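Long-range contacts in macrophage migration inhibitory factor (Plasmodium berghei, PDB 2WKB), which is a parasite member of the macrophage migration inhibitory factor family, a trimeric protein named after its mammalian cytokine relatives: residues E4-I9 against Y57-L62; S21-A26 against T81-N86. All coordinates share one frame; numbering follows the deposited sequence.

Contact 1: residues E4-I9 against Y57-L62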
loop_
_atom_site.group_PDB
_atom_site.type_symbol
_atom_site.label_atom_id
_atom_site.label_comp_id
_atom_site.label_asym_id
_atom_site.label_seq_id
_atom_site.Cartn_x
_atom_site.Cartn_y
_atom_site.Cartn_z
ATOM N N GLU E 4 -9.012 3.524 0.759
ATOM C CA GLU E 4 -7.997 4.229 0.010
ATOM C C GLU E 4 -8.361 4.354 -1.446
ATOM O O GLU E 4 -8.668 3.374 -2.094
ATOM C CB GLU E 4 -6.633 3.593 0.161
ATOM C CG GLU E 4 -6.426 2.163 -0.150
ATOM C CD GLU E 4 -5.125 1.567 0.480
ATOM O OE1 GLU E 4 -4.016 2.208 0.353
ATOM O OE2 GLU E 4 -5.220 0.468 1.086
ATOM N N LEU E 5 -8.252 5.584 -1.941
ATOM C CA LEU E 5 -8.461 5.876 -3.350
ATOM C C LEU E 5 -7.066 5.989 -3.942
ATOM O O LEU E 5 -6.338 6.960 -3.651
ATOM C CB LEU E 5 -9.156 7.230 -3.443
ATOM C CG LEU E 5 -9.320 7.920 -4.787
ATOM C CD1 LEU E 5 -9.887 6.937 -5.835
ATOM C CD2 LEU E 5 -10.257 9.224 -4.594
ATOM N N ILE E 6 -6.725 5.035 -4.798
ATOM C CA ILE E 6 -5.423 5.014 -5.389
ATOM C C ILE E 6 -5.657 5.301 -6.859
ATOM O O ILE E 6 -6.423 4.584 -7.565
ATOM C CB ILE E 6 -4.810 3.606 -5.218
ATOM C CG1 ILE E 6 -4.544 3.365 -3.725
ATOM C CG2 ILE E 6 -3.521 3.509 -6.021
ATOM C CD1 ILE E 6 -4.400 1.898 -3.423
ATOM N N THR E 7 -5.090 6.425 -7.341
ATOM C CA THR E 7 -5.560 6.912 -8.662
ATOM C C THR E 7 -4.435 7.716 -9.367
ATOM O O THR E 7 -3.634 8.314 -8.691
ATOM C CB THR E 7 -6.847 7.833 -8.545
ATOM O OG1 THR E 7 -7.255 8.161 -9.845
ATOM C CG2 THR E 7 -6.642 9.113 -7.663
ATOM N N ASN E 8 -4.435 7.705 -10.704
ATOM C CA ASN E 8 -3.508 8.550 -11.470
ATOM C C ASN E 8 -4.193 9.905 -11.784
ATOM O O ASN E 8 -3.688 10.688 -12.646
ATOM C CB ASN E 8 -3.056 7.845 -12.784
ATOM C CG ASN E 8 -4.233 7.334 -13.595
ATOM O OD1 ASN E 8 -5.329 7.852 -13.471
ATOM N ND2 ASN E 8 -4.021 6.286 -14.380
ATOM N N ILE E 9 -5.381 10.111 -11.257
ATOM C CA ILE E 9 -6.088 11.389 -11.501
ATOM C C ILE E 9 -5.651 12.443 -10.516
ATOM O O ILE E 9 -5.739 12.276 -9.328
ATOM C CB ILE E 9 -7.610 11.208 -11.529
ATOM C CG1 ILE E 9 -7.967 10.326 -12.728
ATOM C CG2 ILE E 9 -8.294 12.636 -11.545
ATOM C CD1 ILE E 9 -9.415 9.973 -12.745
ATOM N N TYR E 57 -7.815 6.468 -14.078
ATOM C CA TYR E 57 -8.254 5.201 -13.497
ATOM C C TYR E 57 -8.270 5.379 -11.965
ATOM O O TYR E 57 -7.364 5.987 -11.379
ATOM C CB TYR E 57 -7.247 4.118 -13.906
ATOM C CG TYR E 57 -7.478 2.770 -13.187
ATOM C CD1 TYR E 57 -8.542 1.965 -13.505
ATOM C CD2 TYR E 57 -6.600 2.373 -12.169
ATOM C CE1 TYR E 57 -8.724 0.706 -12.807
ATOM C CE2 TYR E 57 -6.767 1.173 -11.472
ATOM C CZ TYR E 57 -7.824 0.339 -11.822
ATOM O OH TYR E 57 -8.001 -0.897 -11.136
ATOM N N CYS E 58 -9.284 4.803 -11.324
ATOM C CA CYS E 58 -9.374 4.806 -9.868
ATOM C C CYS E 58 -9.501 3.387 -9.303
ATOM O O CYS E 58 -10.339 2.607 -9.756
ATOM C CB CYS E 58 -10.557 5.662 -9.408
ATOM S SG CYS E 58 -10.542 7.357 -10.036
ATOM N N PHE E 59 -8.674 3.062 -8.312
ATOM C CA PHE E 59 -8.740 1.782 -7.649
ATOM C C PHE E 59 -9.095 2.157 -6.230
ATOM O O PHE E 59 -8.319 2.882 -5.572
ATOM C CB PHE E 59 -7.383 1.129 -7.689
ATOM C CG PHE E 59 -7.288 -0.128 -6.844
ATOM C CD1 PHE E 59 -8.357 -1.014 -6.747
ATOM C CD2 PHE E 59 -6.127 -0.437 -6.168
ATOM C CE1 PHE E 59 -8.264 -2.184 -6.009
ATOM C CE2 PHE E 59 -6.012 -1.613 -5.425
ATOM C CZ PHE E 59 -7.100 -2.489 -5.325
ATOM N N VAL E 60 -10.249 1.677 -5.719
ATOM C CA VAL E 60 -10.602 1.977 -4.327
ATOM C C VAL E 60 -10.500 0.673 -3.510
ATOM O O VAL E 60 -11.064 -0.345 -3.916
ATOM C CB VAL E 60 -11.981 2.554 -4.197
ATOM C CG1 VAL E 60 -12.322 2.933 -2.695
ATOM C CG2 VAL E 60 -12.131 3.893 -5.050
ATOM N N ARG E 61 -9.712 0.665 -2.452
ATOM C CA ARG E 61 -9.553 -0.557 -1.683
ATOM C C ARG E 61 -10.090 -0.293 -0.250
ATOM O O ARG E 61 -9.659 0.682 0.381
ATOM C CB ARG E 61 -8.101 -0.931 -1.630
ATOM C CG ARG E 61 -7.875 -2.338 -0.880
ATOM C CD ARG E 61 -6.441 -2.869 -1.191
ATOM N NE ARG E 61 -5.390 -1.890 -0.929
ATOM C CZ ARG E 61 -4.204 -1.875 -1.535
ATOM N NH1 ARG E 61 -3.328 -0.938 -1.217
ATOM N NH2 ARG E 61 -3.891 -2.810 -2.441
ATOM N N LEU E 62 -11.023 -1.118 0.236
ATOM C CA LEU E 62 -11.575 -0.935 1.521
ATOM C C LEU E 62 -11.166 -2.178 2.311
ATOM O O LEU E 62 -11.362 -3.347 1.847
ATOM C CB LEU E 62 -13.085 -0.823 1.458
ATOM C CG LEU E 62 -13.500 0.429 0.656
ATOM C CD1 LEU E 62 -13.819 0.030 -0.812
ATOM C CD2 LEU E 62 -14.743 0.961 1.426
HETATM O O HOH W 1 -7.624 -0.387 2.240
#
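Glu4 and Arg61 lie side by side on one face of an antiparallel strand pair, pointing the same way. Arg61 NE reaches Glu4 OE2 at 3.1 Å in a salt bridge; the oxygen sits in the guanidinium plane, whereas NE meets it from above the carboxylate plane, and the two planes stand 75° apart. NH1 adds a weak bond to the same OE2. Glu4 gets there with CG between its backbone N and carbonyl carbon (chi1 55°) and an extended chain beyond, while Arg61 bends at chi3. Ile6 CD1 lies over one face of the guanidinium, 3.7 Å from Arg61 NH1, and touches Phe59 CD2 obliquely. Strands 4-7 and 58-63 are the central pair of the mixed sheet in this MIF-family subunit, flanked by strands 39-44 and 95-100. Glu4 with Arg61 and Ile6 with Phe59 are the hydrogen-bonded pairs, Leu5 with Val60 and Thr7 with Cys58 the non-hydrogen-bonded ones. On the face of the latter, Leu5 CD1 rests 3.9 Å from Val60 CG2, and Leu84 of helix 73-88 packs against both residues. Where the strand ends, Thr7 OG1, anti to its backbone N (chi1 -176°), donates to Tyr57 O at 2.7 Å from above the carbonyl plane and accepts from Ile9 N, forming an ST turn. Asn8 OD1 takes Tyr57 N at 2.9 Å, and Asn8 ND2 binds the carbonyls of Leu48 and Glu55.

Contact 2: residues S21-A26 against T81-N86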
loop_
_atom_site.group_PDB
_atom_site.type_symbol
_atom_site.label_atom_id
_atom_site.label_comp_id
_atom_site.label_asym_id
_atom_site.label_seq_id
_atom_site.Cartn_x
_atom_site.Cartn_y
_atom_site.Cartn_z
ATOM N N SER E 21 -14.479 12.778 2.222
ATOM C CA SER E 21 -15.528 12.956 3.227
ATOM C C SER E 21 -16.854 12.404 2.725
ATOM O O SER E 21 -17.609 11.779 3.474
ATOM C CB SER E 21 -15.605 14.509 3.580
ATOM O OG SER E 21 -16.794 14.689 4.320
ATOM N N GLU E 22 -17.114 12.540 1.427
ATOM C CA GLU E 22 -18.314 12.043 0.811
ATOM C C GLU E 22 -18.337 10.503 0.782
ATOM O O GLU E 22 -19.386 9.885 1.045
ATOM C CB GLU E 22 -18.490 12.597 -0.610
ATOM C CG GLU E 22 -18.871 14.114 -0.593
ATOM C CD GLU E 22 -19.354 14.631 -1.968
ATOM O OE1 GLU E 22 -19.822 13.805 -2.797
ATOM O OE2 GLU E 22 -19.246 15.873 -2.193
ATOM N N ILE E 23 -17.154 9.919 0.548
ATOM C CA ILE E 23 -17.009 8.449 0.568
ATOM C C ILE E 23 -17.242 7.948 1.999
ATOM O O ILE E 23 -17.973 6.947 2.199
ATOM C CB ILE E 23 -15.621 7.997 0.007
ATOM C CG1 ILE E 23 -15.620 8.240 -1.491
ATOM C CG2 ILE E 23 -15.417 6.415 0.277
ATOM C CD1 ILE E 23 -14.243 8.004 -2.205
ATOM N N GLU E 24 -16.627 8.613 2.984
ATOM C CA GLU E 24 -16.915 8.284 4.400
ATOM C C GLU E 24 -18.414 8.340 4.733
ATOM O O GLU E 24 -18.923 7.433 5.394
ATOM C CB GLU E 24 -16.097 9.143 5.362
ATOM C CG GLU E 24 -14.615 8.973 5.244
ATOM C CD GLU E 24 -13.805 10.052 6.006
ATOM O OE1 GLU E 24 -14.445 10.964 6.568
ATOM O OE2 GLU E 24 -12.542 9.946 6.009
ATOM N N ASP E 25 -19.112 9.370 4.245
ATOM C CA ASP E 25 -20.556 9.558 4.469
ATOM C C ASP E 25 -21.296 8.353 3.831
ATOM O O ASP E 25 -22.236 7.748 4.435
ATOM C CB ASP E 25 -21.099 10.830 3.782
ATOM C CG ASP E 25 -20.683 12.108 4.467
ATOM O OD1 ASP E 25 -20.344 12.045 5.698
ATOM O OD2 ASP E 25 -20.677 13.161 3.719
ATOM N N ALA E 26 -20.889 7.995 2.626
ATOM C CA ALA E 26 -21.534 6.841 1.957
ATOM C C ALA E 26 -21.351 5.557 2.732
ATOM O O ALA E 26 -22.295 4.776 2.826
ATOM C CB ALA E 26 -21.006 6.654 0.461
ATOM N N THR E 81 -18.686 4.490 -6.937
ATOM C CA THR E 81 -18.471 4.699 -8.391
ATOM C C THR E 81 -19.124 6.055 -8.782
ATOM O O THR E 81 -18.487 6.879 -9.535
ATOM C CB THR E 81 -19.035 3.552 -9.212
ATOM O OG1 THR E 81 -18.364 2.346 -8.836
ATOM C CG2 THR E 81 -18.827 3.746 -10.742
ATOM N N LYS E 82 -20.328 6.287 -8.322
ATOM C CA LYS E 82 -21.038 7.563 -8.612
ATOM C C LYS E 82 -20.348 8.810 -8.089
ATOM O O LYS E 82 -20.143 9.797 -8.848
ATOM C CB LYS E 82 -22.480 7.557 -8.094
ATOM C CG LYS E 82 -23.281 6.411 -8.562
ATOM C CD LYS E 82 -23.734 6.485 -9.984
ATOM C CE LYS E 82 -25.078 5.704 -10.092
ATOM N NZ LYS E 82 -24.919 4.231 -10.444
ATOM N N ILE E 83 -19.904 8.762 -6.834
ATOM C CA ILE E 83 -19.098 9.827 -6.283
ATOM C C ILE E 83 -17.813 10.096 -7.113
ATOM O O ILE E 83 -17.457 11.272 -7.436
ATOM C CB ILE E 83 -18.686 9.525 -4.818
ATOM C CG1 ILE E 83 -19.926 9.559 -3.898
ATOM C CG2 ILE E 83 -17.560 10.500 -4.337
ATOM C CD1 ILE E 83 -19.672 8.915 -2.472
ATOM N N LEU E 84 -17.085 9.059 -7.481
ATOM C CA LEU E 84 -15.841 9.348 -8.223
ATOM C C LEU E 84 -16.096 9.818 -9.681
ATOM O O LEU E 84 -15.359 10.675 -10.211
ATOM C CB LEU E 84 -14.966 8.091 -8.294
ATOM C CG LEU E 84 -14.537 7.590 -6.941
ATOM C CD1 LEU E 84 -13.840 6.228 -7.157
ATOM C CD2 LEU E 84 -13.570 8.570 -6.279
ATOM N N SER E 85 -17.083 9.237 -10.345
ATOM C CA SER E 85 -17.321 9.659 -11.702
ATOM C C SER E 85 -17.831 11.133 -11.681
ATOM O O SER E 85 -17.512 11.904 -12.597
ATOM C CB SER E 85 -18.269 8.710 -12.433
ATOM O OG SER E 85 -19.522 8.796 -11.838
ATOM N N ASN E 86 -18.545 11.532 -10.631
ATOM C CA ASN E 86 -18.923 12.933 -10.418
ATOM C C ASN E 86 -17.708 13.826 -10.162
ATOM O O ASN E 86 -17.412 14.743 -10.972
ATOM C CB ASN E 86 -20.043 13.066 -9.331
ATOM C CG ASN E 86 -20.433 14.547 -9.034
ATOM O OD1 ASN E 86 -20.433 15.385 -9.941
ATOM N ND2 ASN E 86 -20.763 14.855 -7.760
HETATM O O HOH W 2 -21.241 12.849 -5.844
#
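Ile83 reaches across to Glu22, Ile23 and Ala26, and the contact between the two helices is chiefly apolar. Ile83 CG1 is anti to the carbonyl carbon (chi1 -68°) and the chain runs on extended (chi2 166°), which carries CD1 to the backbone of the facing helix. There Ile83 CD1 lies 3.7 Å from Glu22 O and 3.9 Å from Ala26 CB, between the carbonyl of one residue and the side chain of the next turn. That carbonyl is already engaged within its own helix, where Glu22 O accepts from Ala26 N, and the methyl meets it by packing alone. The other branch, Ile83 CG2, meets Ile23 CG1 at 4.1 Å, the two isoleucines crossing at a slant. Farther toward the sheet, Ile23 CD1 touches Leu84 CD2 at 4.2 Å, so that Ile23 spans two neighbouring residues of helix 73-88.

Segments 21-26 and 81-86, of helices 13-31 and 73-88, run antiparallel, their axes 10.3 Å apart at closest approach and 164° between directions; these are the helix pair of the alpha/beta fold of a MIF subunit. Ile80 also packs on Ile23, and Leu76 and Lys79 of the same helix on Ala26. Leu84 also packs against the sheet, on Val95 of strand 95-100, while Glu24, directed away from helix 73-88, forms a salt bridge with Arg49 of the third subunit.

Polar links between the segments lie at the margin. Glu22 OE1 has its main partner in His87 NE2, one residue beyond segment 81-86. A water accepts from Asn86 ND2 at 2.8 Å and gives a weak bond to Glu22 OE1, making a loose bridge between the helices.

In the fold
Contact 1 joins the two central strands of the sheet, and contact 2 the two helices that lie on it; their centres are about 12 Å apart. Along the chain the segments alternate. Strand 4-7, helix 13-31 and strand 39-44 form one beta-alpha-beta unit with parallel strands, and strand 58-63, helix 73-88 and strand 95-100 a second, as known for the MIF fold; each half supplies one strand to contact 1 and one helix to contact 2. Leu84 ties the layers together, with Leu84 CD1 3.6 Å from Val60 CG2. The second subunit approaches the strand pair, and the second and third the helix pair, so both contacts lie close to subunit interfaces of the trimer.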